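Side-chain contacts in putative glucarate dehydratase (Pseudomonas fluorescens, PDB 4IT1), which probably catalyses the magnesium-dependent dehydration of D-glucarate to 5-dehydro-4-deoxy-D-glucarate, as a member of the mandelate racemase/muconate lactonizing enzyme family: residues A[125-130]-A[293-298]; A[317-322]-A[326-331]; A[201-206]-A[372-377]; A[35-40]-A[45-50]. All coordinates share one frame; numbering follows the deposited sequence.

Interaction 1: A[125-130]-A[293-298]; sequences ASKAVS and VVTDFD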
loop_
_atom_site.group_PDB
_atom_site.type_symbol
_atom_site.label_atom_id
_atom_site.label_comp_id
_atom_site.label_asym_id
_atom_site.label_seq_id
_atom_site.Cartn_x
_atom_site.Cartn_y
_atom_site.Cartn_z
ATOM N N ALA A 125 -14.047 -14.433 -12.821
ATOM C CA ALA A 125 -14.534 -13.265 -13.571
ATOM C C ALA A 125 -14.264 -11.952 -12.859
ATOM O O ALA A 125 -14.009 -10.936 -13.499
ATOM C CB ALA A 125 -16.028 -13.392 -13.863
ATOM N N SER A 126 -14.355 -11.968 -11.531
ATOM C CA SER A 126 -14.060 -10.791 -10.719
ATOM C C SER A 126 -12.611 -10.290 -10.886
ATOM O O SER A 126 -12.326 -9.116 -10.626
ATOM C CB SER A 126 -14.332 -11.099 -9.249
ATOM O OG SER A 126 -13.607 -12.254 -8.857
ATOM N N LYS A 127 -11.712 -11.174 -11.329
ATOM C CA LYS A 127 -10.291 -10.833 -11.494
ATOM C C LYS A 127 -9.981 -10.059 -12.775
ATOM O O LYS A 127 -8.823 -9.714 -13.022
ATOM C CB LYS A 127 -9.425 -12.090 -11.481
ATOM C CG LYS A 127 -9.592 -12.989 -10.275
ATOM C CD LYS A 127 -8.538 -12.724 -9.221
ATOM C CE LYS A 127 -8.566 -13.815 -8.158
ATOM N NZ LYS A 127 -9.864 -13.848 -7.416
ATOM N N ALA A 128 -11.005 -9.794 -13.585
ATOM C CA ALA A 128 -10.822 -9.196 -14.912
ATOM C C ALA A 128 -10.005 -7.900 -14.883
ATOM O O ALA A 128 -8.965 -7.795 -15.544
ATOM C CB ALA A 128 -12.171 -8.966 -15.584
ATOM N N VAL A 129 -10.487 -6.921 -14.124
ATOM C CA VAL A 129 -9.790 -5.651 -13.969
ATOM C C VAL A 129 -8.362 -5.865 -13.429
ATOM O O VAL A 129 -7.406 -5.316 -13.976
ATOM C CB VAL A 129 -10.607 -4.677 -13.092
ATOM C CG1 VAL A 129 -9.798 -3.438 -12.730
ATOM C CG2 VAL A 129 -11.892 -4.276 -13.809
ATOM N N SER A 130 -8.226 -6.699 -12.398
ATOM C CA SER A 130 -6.938 -6.930 -11.738
ATOM C C SER A 130 -5.886 -7.622 -12.599
ATOM O O SER A 130 -4.730 -7.210 -12.594
ATOM C CB SER A 130 -7.127 -7.683 -10.424
ATOM O OG SER A 130 -7.701 -6.815 -9.472
ATOM N N VAL A 293 -8.747 -19.163 -1.045
ATOM C CA VAL A 293 -9.789 -18.472 -0.293
ATOM C C VAL A 293 -9.473 -17.003 -0.004
ATOM O O VAL A 293 -10.346 -16.246 0.418
ATOM C CB VAL A 293 -10.202 -19.236 0.974
ATOM C CG1 VAL A 293 -10.707 -20.617 0.597
ATOM C CG2 VAL A 293 -9.043 -19.328 1.966
ATOM N N VAL A 294 -8.229 -16.595 -0.232
ATOM C CA VAL A 294 -7.867 -15.183 -0.142
ATOM C C VAL A 294 -7.083 -14.844 -1.401
ATOM O O VAL A 294 -5.867 -15.061 -1.468
ATOM C CB VAL A 294 -7.057 -14.848 1.143
ATOM C CG1 VAL A 294 -6.617 -13.393 1.148
ATOM C CG2 VAL A 294 -7.876 -15.127 2.388
ATOM N N THR A 295 -7.800 -14.338 -2.403
ATOM C CA THR A 295 -7.223 -14.040 -3.709
ATOM C C THR A 295 -7.480 -12.597 -4.117
ATOM O O THR A 295 -7.030 -12.175 -5.181
ATOM C CB THR A 295 -7.763 -14.971 -4.819
ATOM O OG1 THR A 295 -9.176 -14.755 -4.990
ATOM C CG2 THR A 295 -7.505 -16.429 -4.484
ATOM N N ASP A 296 -8.207 -11.849 -3.283
ATOM C CA ASP A 296 -8.435 -10.416 -3.521
ATOM C C ASP A 296 -8.738 -9.708 -2.208
ATOM O O ASP A 296 -8.864 -10.351 -1.164
ATOM C CB ASP A 296 -9.540 -10.166 -4.576
ATOM C CG ASP A 296 -10.956 -10.485 -4.064
ATOM O OD1 ASP A 296 -11.303 -10.167 -2.904
ATOM O OD2 ASP A 296 -11.741 -11.039 -4.848
ATOM N N PHE A 297 -8.865 -8.387 -2.260
ATOM C CA PHE A 297 -8.970 -7.595 -1.043
ATOM C C PHE A 297 -10.246 -7.820 -0.226
ATOM O O PHE A 297 -10.221 -7.737 1.004
ATOM C CB PHE A 297 -8.708 -6.115 -1.331
ATOM C CG PHE A 297 -7.268 -5.821 -1.654
ATOM C CD1 PHE A 297 -6.334 -5.638 -0.633
ATOM C CD2 PHE A 297 -6.834 -5.751 -2.976
ATOM C CE1 PHE A 297 -5.000 -5.383 -0.926
ATOM C CE2 PHE A 297 -5.501 -5.486 -3.274
ATOM C CZ PHE A 297 -4.583 -5.303 -2.248
ATOM N N ASP A 298 -11.350 -8.129 -0.902
ATOM C CA ASP A 298 -12.607 -8.423 -0.211
ATOM C C ASP A 298 -12.528 -9.756 0.515
ATOM O O ASP A 298 -12.981 -9.878 1.648
ATOM C CB ASP A 298 -13.781 -8.419 -1.194
ATOM C CG ASP A 298 -13.929 -7.097 -1.916
ATOM O OD1 ASP A 298 -13.963 -6.043 -1.243
ATOM O OD2 ASP A 298 -14.008 -7.109 -3.160
HETATM O O HOH W 1 -11.122 -11.585 -7.501
#

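Interaction 2: A[317-322]-A[326-331]; sequences HYWGGL and QTLAKM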
loop_
_atom_site.group_PDB
_atom_site.type_symbol
_atom_site.label_atom_id
_atom_site.label_comp_id
_atom_site.label_asym_id
_atom_site.label_seq_id
_atom_site.Cartn_x
_atom_site.Cartn_y
_atom_site.Cartn_z
ATOM N N HIS A 317 0.208 -11.346 -10.469
ATOM C CA HIS A 317 -0.542 -11.471 -11.711
ATOM C C HIS A 317 -2.014 -11.188 -11.511
ATOM O O HIS A 317 -2.625 -10.484 -12.317
ATOM C CB HIS A 317 -0.374 -12.858 -12.306
ATOM C CG HIS A 317 1.035 -13.187 -12.676
ATOM N ND1 HIS A 317 1.760 -14.170 -12.040
ATOM C CD2 HIS A 317 1.852 -12.667 -13.623
ATOM C CE1 HIS A 317 2.961 -14.247 -12.582
ATOM N NE2 HIS A 317 3.043 -13.344 -13.542
ATOM N N TYR A 318 -2.587 -11.724 -10.438
ATOM C CA TYR A 318 -4.022 -11.538 -10.225
ATOM C C TYR A 318 -4.387 -10.603 -9.093
ATOM O O TYR A 318 -5.521 -10.135 -9.021
ATOM C CB TYR A 318 -4.772 -12.871 -10.132
ATOM C CG TYR A 318 -4.388 -13.784 -9.002
ATOM C CD1 TYR A 318 -4.850 -13.559 -7.702
ATOM C CD2 TYR A 318 -3.619 -14.913 -9.240
ATOM C CE1 TYR A 318 -4.517 -14.419 -6.668
ATOM C CE2 TYR A 318 -3.284 -15.784 -8.209
ATOM C CZ TYR A 318 -3.729 -15.526 -6.925
ATOM O OH TYR A 318 -3.400 -16.392 -5.897
ATOM N N TRP A 319 -3.431 -10.300 -8.222
ATOM C CA TRP A 319 -3.703 -9.344 -7.151
ATOM C C TRP A 319 -3.714 -7.903 -7.630
ATOM O O TRP A 319 -4.107 -7.001 -6.887
ATOM C CB TRP A 319 -2.736 -9.525 -5.996
ATOM C CG TRP A 319 -3.214 -10.515 -5.012
ATOM C CD1 TRP A 319 -2.965 -11.856 -5.011
ATOM C CD2 TRP A 319 -4.030 -10.252 -3.865
ATOM N NE1 TRP A 319 -3.578 -12.451 -3.929
ATOM C CE2 TRP A 319 -4.224 -11.484 -3.202
ATOM C CE3 TRP A 319 -4.596 -9.093 -3.323
ATOM C CZ2 TRP A 319 -4.966 -11.591 -2.021
ATOM C CZ3 TRP A 319 -5.337 -9.199 -2.136
ATOM C CH2 TRP A 319 -5.523 -10.443 -1.510
ATOM N N GLY A 320 -3.285 -7.685 -8.872
ATOM C CA GLY A 320 -3.354 -6.354 -9.475
ATOM C C GLY A 320 -2.014 -5.669 -9.698
ATOM O O GLY A 320 -1.959 -4.454 -9.834
ATOM N N GLY A 321 -0.934 -6.444 -9.745
ATOM C CA GLY A 321 0.387 -5.869 -9.983
ATOM C C GLY A 321 1.290 -5.749 -8.766
ATOM O O GLY A 321 1.025 -6.327 -7.706
ATOM N N LEU A 322 2.355 -4.971 -8.923
ATOM C CA LEU A 322 3.450 -4.971 -7.960
ATOM C C LEU A 322 3.169 -4.098 -6.750
ATOM O O LEU A 322 3.427 -4.511 -5.624
ATOM C CB LEU A 322 4.769 -4.590 -8.641
ATOM C CG LEU A 322 5.188 -5.460 -9.837
ATOM C CD1 LEU A 322 6.505 -4.976 -10.416
ATOM C CD2 LEU A 322 5.286 -6.940 -9.487
ATOM N N GLN A 326 2.416 -5.013 -2.637
ATOM C CA GLN A 326 3.079 -4.382 -1.498
ATOM C C GLN A 326 2.031 -3.981 -0.471
ATOM O O GLN A 326 2.198 -4.212 0.734
ATOM C CB GLN A 326 3.868 -3.144 -1.935
ATOM C CG GLN A 326 5.021 -3.414 -2.882
ATOM C CD GLN A 326 5.863 -2.177 -3.113
ATOM O OE1 GLN A 326 6.711 -1.827 -2.292
ATOM N NE2 GLN A 326 5.633 -1.508 -4.230
ATOM N N THR A 327 0.947 -3.383 -0.960
ATOM C CA THR A 327 -0.215 -3.099 -0.121
ATOM C C THR A 327 -0.664 -4.362 0.595
ATOM O O THR A 327 -0.826 -4.348 1.814
ATOM C CB THR A 327 -1.374 -2.510 -0.930
ATOM O OG1 THR A 327 -0.900 -1.368 -1.638
ATOM C CG2 THR A 327 -2.500 -2.072 0.000
ATOM N N LEU A 328 -0.830 -5.455 -0.151
ATOM C CA LEU A 328 -1.194 -6.714 0.477
ATOM C C LEU A 328 -0.192 -7.123 1.567
ATOM O O LEU A 328 -0.602 -7.499 2.667
ATOM C CB LEU A 328 -1.382 -7.852 -0.542
ATOM C CG LEU A 328 -1.685 -9.225 0.091
ATOM C CD1 LEU A 328 -2.984 -9.257 0.914
ATOM C CD2 LEU A 328 -1.674 -10.323 -0.953
ATOM N N ALA A 329 1.107 -7.068 1.264
ATOM C CA ALA A 329 2.130 -7.479 2.241
ATOM C C ALA A 329 1.996 -6.674 3.539
ATOM O O ALA A 329 2.044 -7.230 4.638
ATOM C CB ALA A 329 3.530 -7.347 1.659
ATOM N N LYS A 330 1.804 -5.369 3.386
ATOM C CA LYS A 330 1.618 -4.453 4.502
ATOM C C LYS A 330 0.363 -4.793 5.302
ATOM O O LYS A 330 0.351 -4.691 6.539
ATOM C CB LYS A 330 1.550 -3.015 3.978
ATOM C CG LYS A 330 1.411 -1.935 5.038
ATOM C CD LYS A 330 2.615 -1.913 5.965
ATOM C CE LYS A 330 2.482 -0.801 6.989
ATOM N NZ LYS A 330 3.516 -0.919 8.049
ATOM N N MET A 331 -0.687 -5.204 4.593
ATOM C CA MET A 331 -1.952 -5.568 5.227
ATOM C C MET A 331 -1.818 -6.855 6.020
ATOM O O MET A 331 -2.352 -6.958 7.119
ATOM C CB MET A 331 -3.079 -5.689 4.198
ATOM C CG MET A 331 -3.591 -4.350 3.688
ATOM S SD MET A 331 -5.056 -4.482 2.632
ATOM C CE MET A 331 -6.362 -4.727 3.825
#

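Interaction 3: A[201-206]-A[372-377]; sequences ARMIEA and YPWQEP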
loop_
_atom_site.group_PDB
_atom_site.type_symbol
_atom_site.label_atom_id
_atom_site.label_comp_id
_atom_site.label_asym_id
_atom_site.label_seq_id
_atom_site.Cartn_x
_atom_site.Cartn_y
_atom_site.Cartn_z
ATOM N N ALA A 201 15.474 -34.532 -5.622
ATOM C CA ALA A 201 16.929 -34.624 -5.733
ATOM C C ALA A 201 17.420 -33.934 -7.002
ATOM O O ALA A 201 18.332 -33.105 -6.944
ATOM C CB ALA A 201 17.382 -36.076 -5.696
ATOM N N ARG A 202 16.785 -34.248 -8.132
ATOM C CA ARG A 202 17.135 -33.624 -9.402
ATOM C C ARG A 202 17.089 -32.107 -9.311
ATOM O O ARG A 202 18.003 -31.428 -9.781
ATOM C CB ARG A 202 16.226 -34.113 -10.527
ATOM C CG ARG A 202 16.373 -33.299 -11.803
ATOM C CD ARG A 202 15.682 -33.962 -12.979
ATOM N NE ARG A 202 15.614 -33.061 -14.129
ATOM C CZ ARG A 202 15.298 -33.443 -15.364
ATOM N NH1 ARG A 202 15.023 -34.721 -15.618
ATOM N NH2 ARG A 202 15.266 -32.548 -16.347
ATOM N N MET A 203 16.027 -31.590 -8.695
ATOM C CA MET A 203 15.811 -30.146 -8.586
ATOM C C MET A 203 16.784 -29.484 -7.619
ATOM O O MET A 203 17.328 -28.414 -7.912
ATOM C CB MET A 203 14.376 -29.850 -8.142
ATOM C CG MET A 203 13.327 -30.040 -9.221
ATOM S SD MET A 203 11.708 -29.482 -8.660
ATOM C CE MET A 203 10.748 -29.677 -10.154
ATOM N N ILE A 204 16.976 -30.118 -6.461
ATOM C CA ILE A 204 17.917 -29.639 -5.440
ATOM C C ILE A 204 19.356 -29.604 -5.976
ATOM O O ILE A 204 20.050 -28.603 -5.813
ATOM C CB ILE A 204 17.810 -30.452 -4.125
ATOM C CG1 ILE A 204 16.424 -30.252 -3.493
ATOM C CG2 ILE A 204 18.919 -30.060 -3.150
ATOM C CD1 ILE A 204 16.127 -31.140 -2.303
ATOM N N GLU A 205 19.782 -30.689 -6.627
ATOM C CA GLU A 205 21.077 -30.739 -7.317
ATOM C C GLU A 205 21.244 -29.585 -8.315
ATOM O O GLU A 205 22.272 -28.902 -8.314
ATOM C CB GLU A 205 21.267 -32.107 -8.005
ATOM C CG GLU A 205 22.151 -32.127 -9.255
ATOM C CD GLU A 205 23.643 -32.065 -8.958
ATOM O OE1 GLU A 205 24.365 -31.343 -9.683
ATOM O OE2 GLU A 205 24.102 -32.741 -8.011
ATOM N N ALA A 206 20.221 -29.354 -9.136
ATOM C CA ALA A 206 20.325 -28.414 -10.249
ATOM C C ALA A 206 20.195 -26.958 -9.836
ATOM O O ALA A 206 20.772 -26.080 -10.478
ATOM C CB ALA A 206 19.303 -28.753 -11.330
ATOM N N TYR A 372 9.300 -22.779 -12.585
ATOM C CA TYR A 372 10.439 -22.625 -13.506
ATOM C C TYR A 372 11.277 -23.865 -13.835
ATOM O O TYR A 372 11.659 -24.040 -14.988
ATOM C CB TYR A 372 11.338 -21.492 -13.024
ATOM C CG TYR A 372 11.955 -20.677 -14.130
ATOM C CD1 TYR A 372 11.162 -19.906 -14.988
ATOM C CD2 TYR A 372 13.341 -20.648 -14.304
ATOM C CE1 TYR A 372 11.734 -19.146 -15.998
ATOM C CE2 TYR A 372 13.923 -19.889 -15.306
ATOM C CZ TYR A 372 13.123 -19.143 -16.150
ATOM O OH TYR A 372 13.716 -18.394 -17.140
ATOM N N PRO A 373 11.574 -24.723 -12.833
ATOM C CA PRO A 373 12.194 -26.018 -13.131
ATOM C C PRO A 373 11.492 -26.871 -14.200
ATOM O O PRO A 373 12.130 -27.746 -14.805
ATOM C CB PRO A 373 12.151 -26.759 -11.779
ATOM C CG PRO A 373 11.796 -25.743 -10.748
ATOM C CD PRO A 373 11.705 -24.394 -11.404
ATOM N N TRP A 374 10.201 -26.631 -14.423
ATOM C CA TRP A 374 9.420 -27.445 -15.363
ATOM C C TRP A 374 9.536 -26.959 -16.793
ATOM O O TRP A 374 9.469 -27.763 -17.724
ATOM C CB TRP A 374 7.953 -27.530 -14.932
ATOM C CG TRP A 374 7.812 -28.244 -13.638
ATOM C CD1 TRP A 374 7.531 -27.690 -12.426
ATOM C CD2 TRP A 374 7.995 -29.648 -13.408
ATOM N NE1 TRP A 374 7.500 -28.667 -11.451
ATOM C CE2 TRP A 374 7.779 -29.878 -12.030
ATOM C CE3 TRP A 374 8.302 -30.736 -14.236
ATOM C CZ2 TRP A 374 7.864 -31.159 -11.454
ATOM C CZ3 TRP A 374 8.386 -32.009 -13.663
ATOM C CH2 TRP A 374 8.176 -32.206 -12.284
ATOM N N GLN A 375 9.705 -25.646 -16.957
ATOM C CA GLN A 375 9.862 -25.044 -18.279
ATOM C C GLN A 375 11.104 -25.584 -18.981
ATOM O O GLN A 375 12.180 -25.679 -18.381
ATOM C CB GLN A 375 9.875 -23.515 -18.192
ATOM C CG GLN A 375 8.535 -22.863 -18.508
ATOM C CD GLN A 375 7.353 -23.540 -17.826
ATOM O OE1 GLN A 375 6.604 -24.287 -18.459
ATOM N NE2 GLN A 375 7.189 -23.293 -16.531
ATOM N N GLU A 376 10.929 -25.961 -20.245
ATOM C CA GLU A 376 11.975 -26.637 -21.003
ATOM C C GLU A 376 13.120 -25.697 -21.378
ATOM O O GLU A 376 12.880 -24.546 -21.761
ATOM C CB GLU A 376 11.387 -27.336 -22.238
ATOM C CG GLU A 376 10.538 -28.565 -21.911
ATOM C CD GLU A 376 11.348 -29.783 -21.473
ATOM O OE1 GLU A 376 10.736 -30.830 -21.174
ATOM O OE2 GLU A 376 12.594 -29.713 -21.427
ATOM N N PRO A 377 14.373 -26.189 -21.255
ATOM C CA PRO A 377 15.600 -25.436 -21.521
ATOM C C PRO A 377 15.553 -24.554 -22.771
ATOM O O PRO A 377 16.094 -23.452 -22.757
ATOM C CB PRO A 377 16.646 -26.539 -21.696
ATOM C CG PRO A 377 16.177 -27.630 -20.799
ATOM C CD PRO A 377 14.675 -27.548 -20.756
#

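Interaction 4: A[35-40]-A[45-50]; sequences FRDPPL and GIHEPF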
loop_
_atom_site.group_PDB
_atom_site.type_symbol
_atom_site.label_atom_id
_atom_site.label_comp_id
_atom_site.label_asym_id
_atom_site.label_seq_id
_atom_site.Cartn_x
_atom_site.Cartn_y
_atom_site.Cartn_z
ATOM N N PHE A 35 4.093 -23.265 -24.652
ATOM C CA PHE A 35 5.304 -24.006 -24.348
ATOM C C PHE A 35 4.975 -25.398 -23.853
ATOM O O PHE A 35 3.920 -25.619 -23.250
ATOM C CB PHE A 35 6.182 -23.255 -23.332
ATOM C CG PHE A 35 5.410 -22.601 -22.212
ATOM C CD1 PHE A 35 4.973 -23.345 -21.116
ATOM C CD2 PHE A 35 5.139 -21.235 -22.246
ATOM C CE1 PHE A 35 4.269 -22.741 -20.082
ATOM C CE2 PHE A 35 4.439 -20.625 -21.217
ATOM C CZ PHE A 35 4.006 -21.381 -20.132
ATOM N N ARG A 36 5.873 -26.336 -24.125
ATOM C CA ARG A 36 5.684 -27.717 -23.699
ATOM C C ARG A 36 5.457 -27.764 -22.192
ATOM O O ARG A 36 6.154 -27.095 -21.417
ATOM C CB ARG A 36 6.867 -28.606 -24.114
ATOM C CG ARG A 36 7.262 -28.459 -25.581
ATOM C CD ARG A 36 7.958 -29.692 -26.153
ATOM N NE ARG A 36 9.176 -30.101 -25.447
ATOM C CZ ARG A 36 10.335 -29.442 -25.471
ATOM N NH1 ARG A 36 10.457 -28.302 -26.143
ATOM N NH2 ARG A 36 11.377 -29.921 -24.802
ATOM N N ASP A 37 4.443 -28.522 -21.793
ATOM C CA ASP A 37 4.121 -28.685 -20.397
ATOM C C ASP A 37 4.080 -30.180 -20.129
ATOM O O ASP A 37 3.444 -30.927 -20.869
ATOM C CB ASP A 37 2.766 -28.040 -20.090
ATOM C CG ASP A 37 2.765 -27.237 -18.793
ATOM O OD1 ASP A 37 3.853 -26.825 -18.329
ATOM O OD2 ASP A 37 1.668 -26.999 -18.244
ATOM N N PRO A 38 4.761 -30.629 -19.070
ATOM C CA PRO A 38 4.726 -32.043 -18.710
ATOM C C PRO A 38 3.320 -32.527 -18.319
ATOM O O PRO A 38 2.447 -31.706 -17.999
ATOM C CB PRO A 38 5.668 -32.134 -17.496
ATOM C CG PRO A 38 6.341 -30.808 -17.384
ATOM C CD PRO A 38 5.464 -29.812 -18.066
ATOM N N PRO A 39 3.100 -33.857 -18.347
ATOM C CA PRO A 39 1.853 -34.453 -17.856
ATOM C C PRO A 39 1.712 -34.326 -16.339
ATOM O O PRO A 39 1.609 -35.341 -15.631
ATOM C CB PRO A 39 1.984 -35.928 -18.272
ATOM C CG PRO A 39 3.463 -36.160 -18.403
ATOM C CD PRO A 39 3.984 -34.869 -18.960
ATOM N N LEU A 40 1.700 -33.088 -15.848
ATOM C CA LEU A 40 1.624 -32.830 -14.405
ATOM C C LEU A 40 0.210 -33.046 -13.853
ATOM O O LEU A 40 -0.754 -32.462 -14.342
ATOM C CB LEU A 40 2.129 -31.415 -14.086
ATOM C CG LEU A 40 3.540 -31.077 -14.600
ATOM C CD1 LEU A 40 3.898 -29.616 -14.362
ATOM C CD2 LEU A 40 4.589 -32.009 -13.991
ATOM N N GLY A 45 -7.257 -32.465 -12.428
ATOM C CA GLY A 45 -6.983 -33.495 -13.423
ATOM C C GLY A 45 -5.518 -33.588 -13.797
ATOM O O GLY A 45 -4.700 -34.068 -13.005
ATOM N N ILE A 46 -5.192 -33.129 -15.007
ATOM C CA ILE A 46 -3.839 -33.237 -15.550
ATOM C C ILE A 46 -3.589 -32.183 -16.615
ATOM O O ILE A 46 -4.482 -31.841 -17.394
ATOM C CB ILE A 46 -3.551 -34.637 -16.149
ATOM C CG1 ILE A 46 -2.046 -34.794 -16.433
ATOM C CG2 ILE A 46 -4.378 -34.868 -17.412
ATOM C CD1 ILE A 46 -1.589 -36.218 -16.660
ATOM N N HIS A 47 -2.356 -31.689 -16.644
ATOM C CA HIS A 47 -1.939 -30.687 -17.609
ATOM C C HIS A 47 -2.020 -31.196 -19.043
ATOM O O HIS A 47 -1.833 -32.390 -19.316
ATOM C CB HIS A 47 -0.511 -30.229 -17.305
ATOM C CG HIS A 47 -0.411 -29.269 -16.161
ATOM N ND1 HIS A 47 0.295 -28.087 -16.242
ATOM C CD2 HIS A 47 -0.933 -29.310 -14.910
ATOM C CE1 HIS A 47 0.213 -27.448 -15.089
ATOM N NE2 HIS A 47 -0.529 -28.167 -14.266
ATOM N N GLU A 48 -2.309 -30.266 -19.942
ATOM C CA GLU A 48 -2.236 -30.493 -21.374
ATOM C C GLU A 48 -0.765 -30.447 -21.823
ATOM O O GLU A 48 0.059 -29.796 -21.172
ATOM C CB GLU A 48 -3.051 -29.416 -22.081
ATOM C CG GLU A 48 -4.551 -29.636 -21.955
ATOM C CD GLU A 48 -5.337 -28.356 -22.108
ATOM O OE1 GLU A 48 -5.868 -28.123 -23.211
ATOM O OE2 GLU A 48 -5.417 -27.581 -21.131
ATOM N N PRO A 49 -0.428 -31.131 -22.935
ATOM C CA PRO A 49 0.955 -31.093 -23.427
ATOM C C PRO A 49 1.452 -29.680 -23.742
ATOM O O PRO A 49 2.659 -29.482 -23.911
ATOM C CB PRO A 49 0.908 -31.952 -24.696
ATOM C CG PRO A 49 -0.532 -31.972 -25.094
ATOM C CD PRO A 49 -1.288 -31.957 -23.800
ATOM N N PHE A 50 0.536 -28.712 -23.812
ATOM C CA PHE A 50 0.925 -27.305 -23.953
ATOM C C PHE A 50 0.237 -26.421 -22.927
ATOM O O PHE A 50 -0.791 -26.793 -22.362
ATOM C CB PHE A 50 0.696 -26.796 -25.379
ATOM C CG PHE A 50 1.437 -27.591 -26.415
ATOM C CD1 PHE A 50 2.757 -27.279 -26.735
ATOM C CD2 PHE A 50 0.833 -28.679 -27.044
ATOM C CE1 PHE A 50 3.453 -28.026 -27.678
ATOM C CE2 PHE A 50 1.525 -29.429 -27.987
ATOM C CZ PHE A 50 2.837 -29.102 -28.305
#

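Interaction 1: A[125-130]-A[293-298]
Lys127 reaches across to Thr295 with its ammonium end, and the direct bond here is from Lys127 NZ to Thr295 OG1 at 2.7 Å. The two side chains cross at about a right angle. Lys127 gets there by bending twice, at chi2 (-97°) and chi4 (-63°), while Thr295 holds OG1 between its backbone N and carbonyl carbon. The contact is nearly all polar: apart from the hydroxyl, Lys127 CE lies 3.6 Å from Thr295 CB.

The second link runs through one water, which accepts from Lys127 NZ at 2.6 Å and donates to Asp296 OD2 at 2.8 Å. Ser126 OG is also bonded to this water, at 2.9 Å, so three side chains from the two segments share it. Lys127 NZ and Asp296 OD2 are 4.2 Å apart, too far for a salt bridge, but the opposite charges probably still attract.

Asp296 does a second job as the N-cap of helix 297-306. Its OD1 accepts from Glu299 N and, weakly, from Asp298 N, leaving OD2 to face the water.

Around this polar bridge, Tyr318 touches both Lys127 and Thr295, and Val129 packs helix 128-148 on helix 95-107. The contact thus joins the start of that N-terminal-domain helix to the loop between strand 288-290 and helix 297-306 of the barrel, just beyond the magnesium ligand Asn291.

Interaction 2: A[317-322]-A[326-331]
Leu328 places a methyl group over the six-membered ring of Trp319. CD2 of Leu328 stands 3.5 Å from the centroid of that ring and only 9° off its normal, a nearly vertical CH-pi contact in which the side chains cross at about a right angle. The other branch leans outward: Leu328 CD1 is 3.7 Å from Trp319 CH2, at the far end of the ring. With CG trans to the backbone N (chi1 176°), Leu328 sets CD2 over the ring and CD1 by its CH2/CZ3 rim. With an alanine in place of Trp319, Leu328 would probably lose the surface under both methyls, and a gap would open between them and Phe297, whose ring meets the indole edge-to-face.

The chain turns sharply between the partners. Gly320 and Gly321 have positive phi at angles that a side chain would resist, and Gly321 is the N-cap of helix 322-334. Gln326 N then donates to Leu322 O at 3.2 Å, an i to i+4 bond of that helix's first turn.

Leu328 also packs on Val312 and Ala314 of strand 311-314, and on Phe300. The side-chain contact is therefore apolar, resting on dispersion and shape fit, with the one bond between the segments supplied by the helix backbone.

Interaction 3: A[201-206]-A[372-377]
Met203 pushes its terminal methyl into the corner between Trp374 and Pro373, lying obliquely against the indole with CE 3.5 Å from Trp374 CZ2. It projects from helix 193-207, the helix that links strands 163-170 and 212-215 in the beta-alpha barrel of the enolase fold, while its partners sit in the loop between helix 348-360 and strand 393-395. The thioether is long and straight: chi2 (-173°) and chi3 (175°) are both extended, carrying CE well out from the helix to the two rings. That methyl is also 3.6 Å from Pro373 CB, with Met203 SD farther off, at 4.2 Å from the same CB. The Met203 side chain runs at about a right angle to those of Pro373 and Trp374.

Met203 also rests on Ala168 and Leu170 of strand 163-170, Pro373 touches Tyr207, and Trp187 and Phe171 meet the indole of Trp374. The contact thus pins a barrel helix to a late loop by packing alone; the side chain of Trp374 lies about 8 Å from that of Lys215, predicted to be a proton acceptor. Trp374 NE1, 3.6 Å from Met203 CE, has its hydrogen bond with the backbone O of Tyr169.

Interaction 4: A[35-40]-A[45-50]
The loop joining strands 25-36 and 50-60 of the N-terminal domain folds back on itself here, with His47 and Asp37 facing each other across it. In this family that domain caps the end of the barrel; a tartrate, probably from the crystallisation liquor, is bound beside His47. His47 ND1 donates to Asp37 OD2 at 2.7 Å, almost straight at 171°. The oxygen lies in the ring plane of His47, but the ring nitrogen comes from above the carboxylate plane, the two planes being 50° apart. Leu40 CB lies over one face of the imidazole, toward its rim, in a CH-pi contact 4.0 Å from the centroid of the His47 ring.

The backbones are held at both ends: His47 N to Leu40 O at 2.9 Å and Asp37 N to Pro49 O, also 2.9 Å, next to the antiparallel, non-hydrogen-bonded pair Arg36 and Phe50. Ile46 CD1 packs on Pro39 CB at 3.9 Å, and Pro39 centres an inverse gamma turn.

Putting a phenylalanine at His47 would probably leave Asp37 OD2 without its donor and remove the hydrogen bond to the tartrate. The bond from ND1 to Asp37 probably helps set the ring's rotation, with NE2 turned to the tartrate, to which it is hydrogen-bonded.

How the interactions relate
From the N terminus, interaction 4 comes first, closing a short loop between the first two strands of the N-terminal sheet before any other contact opens. Interaction 1 opens next at 125-130; interaction 3 opens at 201-206 before interaction 1 closes at 293-298, so these two cross. Interaction 2, a local turn into helix 322-334, is nested inside the long loop that interaction 3 closes at 372-377. Interactions 1 and 2 touch, Trp319 lying against the backbone of Thr295 and Asp296. Interaction 1 itself joins N-terminal domain to barrel, and Ser130 against Tyr318 adds to that join. Interactions 3 and 4 make another, through Trp374 on Pro38 and a long, weak ion pair of Arg36 and Glu376.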